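Local coordinates for uncharacterized protein (Bacteroides uniformis ATCC 8492, PDB 4Q68) that probably acts as an N-acetylmuramoyl-L-alanine amidase of the NlpC/P60 family, cutting the bond that joins muramic acid to the peptide in cell-wall material, at residues A21-A26 and V33-E38; C41-E46 and K73-D78. All blocks are in the same frame, centred on the assembly; numbering follows the deposited sequence. Where two conformers were deposited one is given.

How the contacts relate
Contact 1 (21-26 with 33-38) lies at the surface and joins two parts of the loop between helices 2-12 and 41-53, whereas contact 2 (41-46 with 73-78) is buried and joins helix 41-53 to the end of helix 64-75. Their chemistry follows their place: contact 1 combines a small apolar meeting with water bridges, while contact 2 depends on a buried salt bridge flanked by aliphatic packing. The two touch directly. Arg75 NH1 lies 2.7 Å from Val33 O, a probable hydrogen bond, and Leu24 packs on Arg75 and Thr43, so the loop lies against both helices. Leu24 of contact 1 and Thr43 of contact 2 also flank the same N-acetylglucosamine.

Contact 1. Residues A21-A26 and V33-E38; sequences AHTLEA and VINCDE
Leu24 and Val33 supply apolar branches to the close-packed part of this contact: Leu24 CD2 rests 3.9 Å from Val33 CB, and the two side chains cross at a slant. CG1 of Val33 stands anti to its own backbone N (chi1 174°), which brings this methyl against the peptide of the facing segment, 3.6 Å from Thr23 O. Thr23 packs as closely through its methyl, CG2 lying 3.6 Å from Glu38 O. Thr23 and Leu24 are the central residues of a type I turn from His22 to Glu25, closed by the Glu25 N to His22 O hydrogen bond. Water does the joining along the polar edge of Asn35 and Glu38. One water links Thr23 OG1 to Glu38 O; a second donates to Thr23 O and accepts from Asn35 ND2. Two bonds within its own segment orient the Asn35 amide: ND2 donates to Glu38 OE1 at 2.9 Å, nearly in the amide plane, and OD1 receives a long bond from Asp37 N in an Asx turn. Asparagine suits this place by both donating and accepting, threonine by offering methyl and hydroxyl together. Packing and two water bridges thus join the segments, with no direct polar bond between them.

Contact 2. Residues C41-E46 and K73-D78; sequences CTTLVE and KIRYRD
Between segments 41-46 and 73-78 the closest CA atoms are those of Glu46 and Ile74, 6.7 Å apart, and segment 73-78 leaves helical geometry at Tyr76. The polar heart is Glu46 with Arg75, whose side chains meet nearly perpendicularly. Arg75 presents the NE and NH2 edge of its guanidinium side-on, and both nitrogens bond to the single oxygen Glu46 OE1, at 2.8 Å from NE and 2.9 Å from NH2. The oxygen lies almost in the guanidinium plane, but both donors approach it from the same face of the carboxylate, whose plane is turned 34° from the guanidinium. A bend at chi3 (-66°) turns the arginine's end to meet the acid. Glu46 and Ile74 run antiparallel alongside each other, CG 3.9 Å from CG2, and Thr43 CG2 packs obliquely on Arg75 NH2. Arginine suits the site because NH1 also reaches Val33 O in the loop before helix 41-53; Glu46 OE2 takes a bond from Trp94. A leucine in place of Arg75 would probably leave a buried carboxylate without its countercharge and Val33 O without its partner. Val45 packs on Met191 and Ile193 of strand 188-197, consistent with the central helix against a sheet in papain-like folds. A buried charged pair, with Ile74 and Thr43 beside it, thus links the two helices, and the guanidinium is likely to favour ionised Glu46.

Contact 1. Residues A21-A26 and V33-E38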
ATOM      1  N   ALA A  21      -1.023   9.692 -11.630  1.00  8.35           N
ATOM      2  CA  ALA A  21      -0.940  10.210 -10.276  1.00  8.26           C
ATOM      3  C   ALA A  21      -2.150  11.065  -9.917  1.00  7.75           C
ATOM      4  O   ALA A  21      -2.792  11.660 -10.772  1.00  8.28           O
ATOM      5  CB  ALA A  21       0.323  11.037 -10.118  1.00  9.73           C
ATOM      6  N   HIS A  22      -2.444  11.117  -8.623  1.00  7.94           N
ATOM      7  CA  HIS A  22      -3.397  12.077  -8.047  0.50  8.59           C
ATOM      8  C   HIS A  22      -4.851  11.830  -8.452  1.00  8.01           C
ATOM      9  O   HIS A  22      -5.674  12.756  -8.412  1.00  8.58           O
ATOM     10  CB  HIS A  22      -3.000  13.533  -8.366  0.50  9.55           C
ATOM     11  CG  HIS A  22      -1.527  13.793  -8.284  0.50 11.84           C
ATOM     12  ND1 HIS A  22      -0.792  13.554  -7.143  0.50 14.10           N
ATOM     13  CD2 HIS A  22      -0.653  14.270  -9.201  0.50 13.19           C
ATOM     14  CE1 HIS A  22       0.473  13.866  -7.362  0.50 15.44           C
ATOM     15  NE2 HIS A  22       0.585  14.307  -8.602  0.50 15.38           N
ATOM     16  N   THR A  23      -5.187  10.588  -8.790  1.00  7.66           N
ATOM     17  CA  THR A  23      -6.547  10.278  -9.213  1.00  8.06           C
ATOM     18  C   THR A  23      -7.598  10.481  -8.117  1.00  7.81           C
ATOM     19  O   THR A  23      -8.780  10.564  -8.430  1.00  8.52           O
ATOM     20  CB  THR A  23      -6.700   8.853  -9.772  1.00  7.88           C
ATOM     21  OG1 THR A  23      -6.320   7.887  -8.770  1.00  7.86           O
ATOM     22  CG2 THR A  23      -5.907   8.671 -11.056  1.00  8.17           C
ATOM     23  N   LEU A  24      -7.189  10.559  -6.848  1.00  7.47           N
ATOM     24  CA  LEU A  24      -8.140  10.741  -5.742  1.00  8.12           C
ATOM     25  C   LEU A  24      -8.316  12.202  -5.314  1.00  8.00           C
ATOM     26  O   LEU A  24      -9.064  12.462  -4.373  1.00  8.29           O
ATOM     27  CB  LEU A  24      -7.709   9.896  -4.539  1.00  8.13           C
ATOM     28  CG  LEU A  24      -7.446   8.415  -4.824  1.00  8.33           C
ATOM     29  CD1 LEU A  24      -7.219   7.674  -3.518  1.00  8.31           C
ATOM     30  CD2 LEU A  24      -8.564   7.755  -5.615  1.00  8.95           C
ATOM     31  N   GLU A  25      -7.645  13.142  -5.989  1.00  7.82           N
ATOM     32  CA  GLU A  25      -7.512  14.506  -5.455  1.00  8.63           C
ATOM     33  C   GLU A  25      -8.382  15.610  -6.053  1.00  9.82           C
ATOM     34  O   GLU A  25      -7.999  16.792  -6.033  1.00 11.84           O
ATOM     35  CB  GLU A  25      -6.062  14.978  -5.518  1.00  8.56           C
ATOM     36  CG  GLU A  25      -5.029  13.985  -5.046  1.00  8.21           C
ATOM     37  CD  GLU A  25      -5.236  13.458  -3.634  1.00  7.66           C
ATOM     38  OE1 GLU A  25      -6.114  13.962  -2.898  1.00  8.03           O
ATOM     39  OE2 GLU A  25      -4.513  12.499  -3.263  1.00  9.02           O
ATOM     40  N   ALA A  26      -9.572  15.270  -6.507  1.00 10.42           N
ATOM     41  CA  ALA A  26     -10.487  16.302  -6.990  1.00 11.18           C
ATOM     42  C   ALA A  26     -10.770  17.361  -5.925  1.00 10.23           C
ATOM     43  O   ALA A  26     -10.783  17.081  -4.722  1.00 11.57           O
ATOM     44  CB  ALA A  26     -11.787  15.681  -7.422  1.00 12.82           C
ATOM     45  N   VAL A  33     -13.738   7.802  -4.436  1.00  7.90           N
ATOM     46  CA  VAL A  33     -13.427   7.890  -5.853  1.00  8.30           C
ATOM     47  C   VAL A  33     -13.012   6.507  -6.341  1.00  7.95           C
ATOM     48  O   VAL A  33     -12.099   5.890  -5.804  1.00  9.05           O
ATOM     49  CB  VAL A  33     -12.294   8.910  -6.099  1.00  9.78           C
ATOM     50  CG1 VAL A  33     -11.838   8.914  -7.550  1.00 10.97           C
ATOM     51  CG2 VAL A  33     -12.731  10.314  -5.674  1.00 11.59           C
ATOM     52  N   ILE A  34     -13.668   6.046  -7.396  1.00  8.24           N
ATOM     53  CA  ILE A  34     -13.339   4.787  -8.024  1.00  8.33           C
ATOM     54  C   ILE A  34     -12.888   5.054  -9.455  1.00  8.37           C
ATOM     55  O   ILE A  34     -13.688   5.475 -10.293  1.00 10.64           O
ATOM     56  CB  ILE A  34     -14.524   3.809  -7.989  1.00  9.25           C
ATOM     57  CG1 ILE A  34     -14.973   3.589  -6.534  1.00 10.24           C
ATOM     58  CG2 ILE A  34     -14.141   2.486  -8.651  1.00 11.25           C
ATOM     59  CD1 ILE A  34     -16.195   2.693  -6.376  1.00 11.98           C
ATOM     60  N   ASN A  35     -11.604   4.856  -9.711  1.00  7.95           N
ATOM     61  CA  ASN A  35     -11.035   5.020 -11.044  1.00  8.05           C
ATOM     62  C   ASN A  35     -10.134   3.835 -11.313  1.00  8.22           C
ATOM     63  O   ASN A  35      -8.935   3.867 -11.058  1.00  8.49           O
ATOM     64  CB  ASN A  35     -10.266   6.333 -11.164  1.00  8.44           C
ATOM     65  CG  ASN A  35      -9.834   6.628 -12.589  1.00  8.60           C
ATOM     66  OD1 ASN A  35      -9.880   5.745 -13.452  1.00  9.96           O
ATOM     67  ND2 ASN A  35      -9.418   7.868 -12.838  1.00 10.00           N
ATOM     68  N   CYS A  36     -10.731   2.778 -11.843  1.00  8.93           N
ATOM     69  CA  CYS A  36      -9.992   1.548 -12.063  1.00  9.36           C
ATOM     70  C   CYS A  36      -9.231   1.547 -13.392  1.00  9.39           C
ATOM     71  O   CYS A  36      -8.470   0.609 -13.642  1.00 11.02           O
ATOM     72  CB  CYS A  36     -10.897   0.319 -11.942  1.00 10.94           C
ATOM     73  SG  CYS A  36     -11.670   0.152 -10.302  1.00 12.03           S
ATOM     74  N   ASP A  37      -9.397   2.591 -14.211  1.00  9.67           N
ATOM     75  CA  ASP A  37      -8.745   2.718 -15.514  0.50 10.64           C
ATOM     76  C   ASP A  37      -7.461   3.568 -15.463  1.00  9.89           C
ATOM     77  O   ASP A  37      -6.753   3.670 -16.454  1.00 12.43           O
ATOM     78  CB  ASP A  37      -9.701   3.357 -16.538  0.50 13.01           C
ATOM     79  CG  ASP A  37     -11.038   2.616 -16.679  0.50 15.09           C
ATOM     80  OD1 ASP A  37     -11.128   1.403 -16.388  0.50 16.11           O
ATOM     81  OD2 ASP A  37     -12.013   3.265 -17.110  0.50 20.02           O
ATOM     82  N   GLU A  38      -7.203   4.201 -14.319  1.00  9.48           N
ATOM     83  CA  GLU A  38      -6.047   5.078 -14.135  1.00  9.60           C
ATOM     84  C   GLU A  38      -5.640   4.862 -12.688  1.00  8.28           C
ATOM     85  O   GLU A  38      -6.412   5.202 -11.796  1.00  9.41           O
ATOM     86  CB  GLU A  38      -6.434   6.541 -14.372  1.00 10.85           C
ATOM     87  CG  GLU A  38      -6.915   6.858 -15.774  1.00 12.88           C
ATOM     88  CD  GLU A  38      -7.249   8.316 -15.959  1.00 15.18           C
ATOM     89  OE1 GLU A  38      -7.945   8.882 -15.096  1.00 19.10           O
ATOM     90  OE2 GLU A  38      -6.838   8.897 -16.989  1.00 18.79           O
TER
HETATM   91  O   HOH W   1      -7.062   5.239  -9.070  1.00  7.52           O
HETATM   92  O   HOH W   2      -9.775  10.095 -10.969  1.00 12.02           O

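Contact 2. Residues C41-E46 and K73-D78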
ATOM      1  N   CYS A  41       0.405   3.282  -7.463  1.00  6.31           N
ATOM      2  CA  CYS A  41       0.807   2.022  -6.826  1.00  6.84           C
ATOM      3  C   CYS A  41      -0.124   1.630  -5.681  1.00  6.03           C
ATOM      4  O   CYS A  41      -0.335   0.435  -5.452  1.00  6.61           O
ATOM      5  CB  CYS A  41       2.270   2.030  -6.364  1.00  8.52           C
ATOM      6  SG  CYS A  41       2.664   3.169  -5.042  1.00 10.93           S
ATOM      7  N   THR A  42      -0.675   2.624  -4.983  1.00  5.58           N
ATOM      8  CA  THR A  42      -1.525   2.373  -3.841  0.60  5.86           C
ATOM      9  C   THR A  42      -2.965   2.105  -4.279  1.00  5.09           C
ATOM     10  O   THR A  42      -3.596   1.169  -3.791  1.00  5.68           O
ATOM     11  CB  THR A  42      -1.391   3.522  -2.829  0.60  7.59           C
ATOM     12  OG1 THR A  42      -0.027   3.580  -2.387  0.60 10.17           O
ATOM     13  CG2 THR A  42      -2.272   3.300  -1.620  0.60  8.07           C
ATOM     14  N   THR A  43      -3.496   2.910  -5.204  1.00  5.40           N
ATOM     15  CA  THR A  43      -4.861   2.638  -5.626  1.00  5.85           C
ATOM     16  C   THR A  43      -4.971   1.268  -6.292  1.00  5.39           C
ATOM     17  O   THR A  43      -5.979   0.596  -6.121  1.00  5.75           O
ATOM     18  CB  THR A  43      -5.523   3.729  -6.481  1.00  6.24           C
ATOM     19  OG1 THR A  43      -4.949   3.765  -7.787  1.00  6.52           O
ATOM     20  CG2 THR A  43      -5.433   5.111  -5.837  1.00  7.20           C
ATOM     21  N   LEU A  44      -3.942   0.832  -7.020  1.00  5.36           N
ATOM     22  CA  LEU A  44      -3.972  -0.510  -7.602  1.00  5.47           C
ATOM     23  C   LEU A  44      -4.196  -1.549  -6.507  1.00  5.08           C
ATOM     24  O   LEU A  44      -5.067  -2.416  -6.605  1.00  5.67           O
ATOM     25  CB  LEU A  44      -2.673  -0.821  -8.329  1.00  5.74           C
ATOM     26  CG  LEU A  44      -2.553  -2.276  -8.784  1.00  6.39           C
ATOM     27  CD1 LEU A  44      -3.603  -2.655  -9.810  1.00  6.86           C
ATOM     28  CD2 LEU A  44      -1.177  -2.502  -9.354  1.00  7.02           C
ATOM     29  N   VAL A  45      -3.371  -1.504  -5.473  1.00  4.82           N
ATOM     30  CA  VAL A  45      -3.493  -2.470  -4.389  1.00  4.97           C
ATOM     31  C   VAL A  45      -4.875  -2.391  -3.726  1.00  4.83           C
ATOM     32  O   VAL A  45      -5.489  -3.413  -3.419  1.00  5.46           O
ATOM     33  CB  VAL A  45      -2.347  -2.298  -3.371  1.00  5.49           C
ATOM     34  CG1 VAL A  45      -2.605  -3.115  -2.107  1.00  6.27           C
ATOM     35  CG2 VAL A  45      -1.018  -2.689  -4.012  1.00  6.03           C
ATOM     36  N   GLU A  46      -5.358  -1.179  -3.495  1.00  4.79           N
ATOM     37  CA  GLU A  46      -6.672  -1.012  -2.884  1.00  4.94           C
ATOM     38  C   GLU A  46      -7.771  -1.639  -3.731  1.00  4.96           C
ATOM     39  O   GLU A  46      -8.641  -2.330  -3.197  1.00  5.62           O
ATOM     40  CB  GLU A  46      -6.973   0.464  -2.629  1.00  5.30           C
ATOM     41  CG  GLU A  46      -6.075   1.060  -1.574  1.00  5.26           C
ATOM     42  CD  GLU A  46      -6.423   2.476  -1.194  1.00  6.17           C
ATOM     43  OE1 GLU A  46      -6.785   3.263  -2.109  1.00  7.65           O
ATOM     44  OE2 GLU A  46      -6.340   2.790   0.027  1.00  7.94           O
ATOM     45  N   LYS A  73     -13.793   0.576   3.225  1.00  6.33           N
ATOM     46  CA  LYS A  73     -13.236   0.092   4.483  0.65  7.29           C
ATOM     47  C   LYS A  73     -11.717  -0.056   4.438  1.00  6.06           C
ATOM     48  O   LYS A  73     -11.075   0.037   5.482  1.00  6.65           O
ATOM     49  CB  LYS A  73     -13.943  -1.148   5.007  0.65 10.03           C
ATOM     50  CG  LYS A  73     -13.413  -2.478   4.595  0.65 11.33           C
ATOM     51  CD  LYS A  73     -14.188  -3.578   5.319  0.65 11.24           C
ATOM     52  CE  LYS A  73     -13.742  -4.951   4.912  0.65 12.76           C
ATOM     53  NZ  LYS A  73     -14.412  -5.980   5.769  0.65 15.23           N
ATOM     54  N   ILE A  74     -11.143  -0.227   3.252  1.00  5.52           N
ATOM     55  CA  ILE A  74      -9.702  -0.282   3.051  1.00  5.29           C
ATOM     56  C   ILE A  74      -9.084   1.110   3.053  1.00  5.32           C
ATOM     57  O   ILE A  74      -8.011   1.331   3.610  1.00  5.63           O
ATOM     58  CB  ILE A  74      -9.402  -0.991   1.707  1.00  5.57           C
ATOM     59  CG1 ILE A  74      -9.780  -2.462   1.785  1.00  5.68           C
ATOM     60  CG2 ILE A  74      -7.938  -0.837   1.309  1.00  6.00           C
ATOM     61  CD1 ILE A  74      -9.971  -3.099   0.427  1.00  6.19           C
ATOM     62  N   ARG A  75      -9.731   2.049   2.381  1.00  5.38           N
ATOM     63  CA  ARG A  75      -9.115   3.334   2.092  1.00  5.28           C
ATOM     64  C   ARG A  75      -9.251   4.336   3.240  1.00  5.45           C
ATOM     65  O   ARG A  75      -8.398   5.225   3.373  1.00  6.10           O
ATOM     66  CB  ARG A  75      -9.711   3.911   0.796  1.00  5.45           C
ATOM     67  CG  ARG A  75      -9.210   5.302   0.460  1.00  6.02           C
ATOM     68  CD  ARG A  75      -9.633   5.747  -0.920  1.00  6.41           C
ATOM     69  NE  ARG A  75      -9.016   4.935  -1.954  1.00  6.23           N
ATOM     70  CZ  ARG A  75      -9.452   4.870  -3.204  1.00  6.26           C
ATOM     71  NH1 ARG A  75     -10.493   5.596  -3.599  1.00  6.99           N
ATOM     72  NH2 ARG A  75      -8.833   4.052  -4.057  1.00  6.84           N
ATOM     73  N   TYR A  76     -10.311   4.213   4.041  1.00  5.45           N
ATOM     74  CA  TYR A  76     -10.632   5.161   5.095  1.00  5.86           C
ATOM     75  C   TYR A  76     -10.520   4.516   6.459  1.00  5.87           C
ATOM     76  O   TYR A  76     -10.816   3.336   6.653  1.00  6.42           O
ATOM     77  CB  TYR A  76     -12.046   5.733   4.888  1.00  6.23           C
ATOM     78  CG  TYR A  76     -12.101   6.548   3.625  1.00  6.25           C
ATOM     79  CD1 TYR A  76     -11.677   7.866   3.615  1.00  6.61           C
ATOM     80  CD2 TYR A  76     -12.530   5.992   2.426  1.00  6.41           C
ATOM     81  CE1 TYR A  76     -11.657   8.608   2.449  1.00  6.62           C
ATOM     82  CE2 TYR A  76     -12.522   6.724   1.259  1.00  6.70           C
ATOM     83  CZ  TYR A  76     -12.099   8.032   1.272  1.00  7.01           C
ATOM     84  OH  TYR A  76     -12.082   8.741   0.094  1.00  7.49           O
ATOM     85  N   ARG A  77     -10.135   5.334   7.436  1.00  6.41           N
ATOM     86  CA  ARG A  77      -9.981   4.897   8.817  1.00  6.82           C
ATOM     87  C   ARG A  77     -11.306   4.346   9.344  1.00  6.99           C
ATOM     88  O   ARG A  77     -12.305   5.079   9.427  1.00  7.77           O
ATOM     89  CB  ARG A  77      -9.508   6.088   9.643  1.00  7.20           C
ATOM     90  CG  ARG A  77      -9.219   5.821  11.120  1.00  8.36           C
ATOM     91  CD  ARG A  77      -8.596   7.062  11.820  1.00  8.83           C
ATOM     92  NE  ARG A  77      -7.278   7.354  11.250  1.00  8.72           N
ATOM     93  CZ  ARG A  77      -6.995   8.317  10.369  1.00  7.55           C
ATOM     94  NH1 ARG A  77      -7.914   9.201   9.991  1.00  8.76           N
ATOM     95  NH2 ARG A  77      -5.775   8.412   9.861  1.00  8.07           N
ATOM     96  N   ASP A  78     -11.319   3.054   9.653  1.00  7.46           N
ATOM     97  CA  ASP A  78     -12.532   2.347  10.074  1.00  8.35           C
ATOM     98  C   ASP A  78     -13.682   2.489   9.079  1.00  8.60           C
ATOM     99  O   ASP A  78     -14.846   2.375   9.437  1.00 10.41           O
ATOM    100  CB  ASP A  78     -12.950   2.787  11.472  1.00  9.53           C
ATOM    101  CG  ASP A  78     -11.890   2.487  12.503  1.00 11.05           C
ATOM    102  OD1 ASP A  78     -11.168   1.466  12.386  1.00 10.40           O
ATOM    103  OD2 ASP A  78     -11.765   3.299  13.443  1.00 19.67           O
TER
HETATM  104  O   HOH W   3      -5.894   5.042   1.506  1.00 12.35           O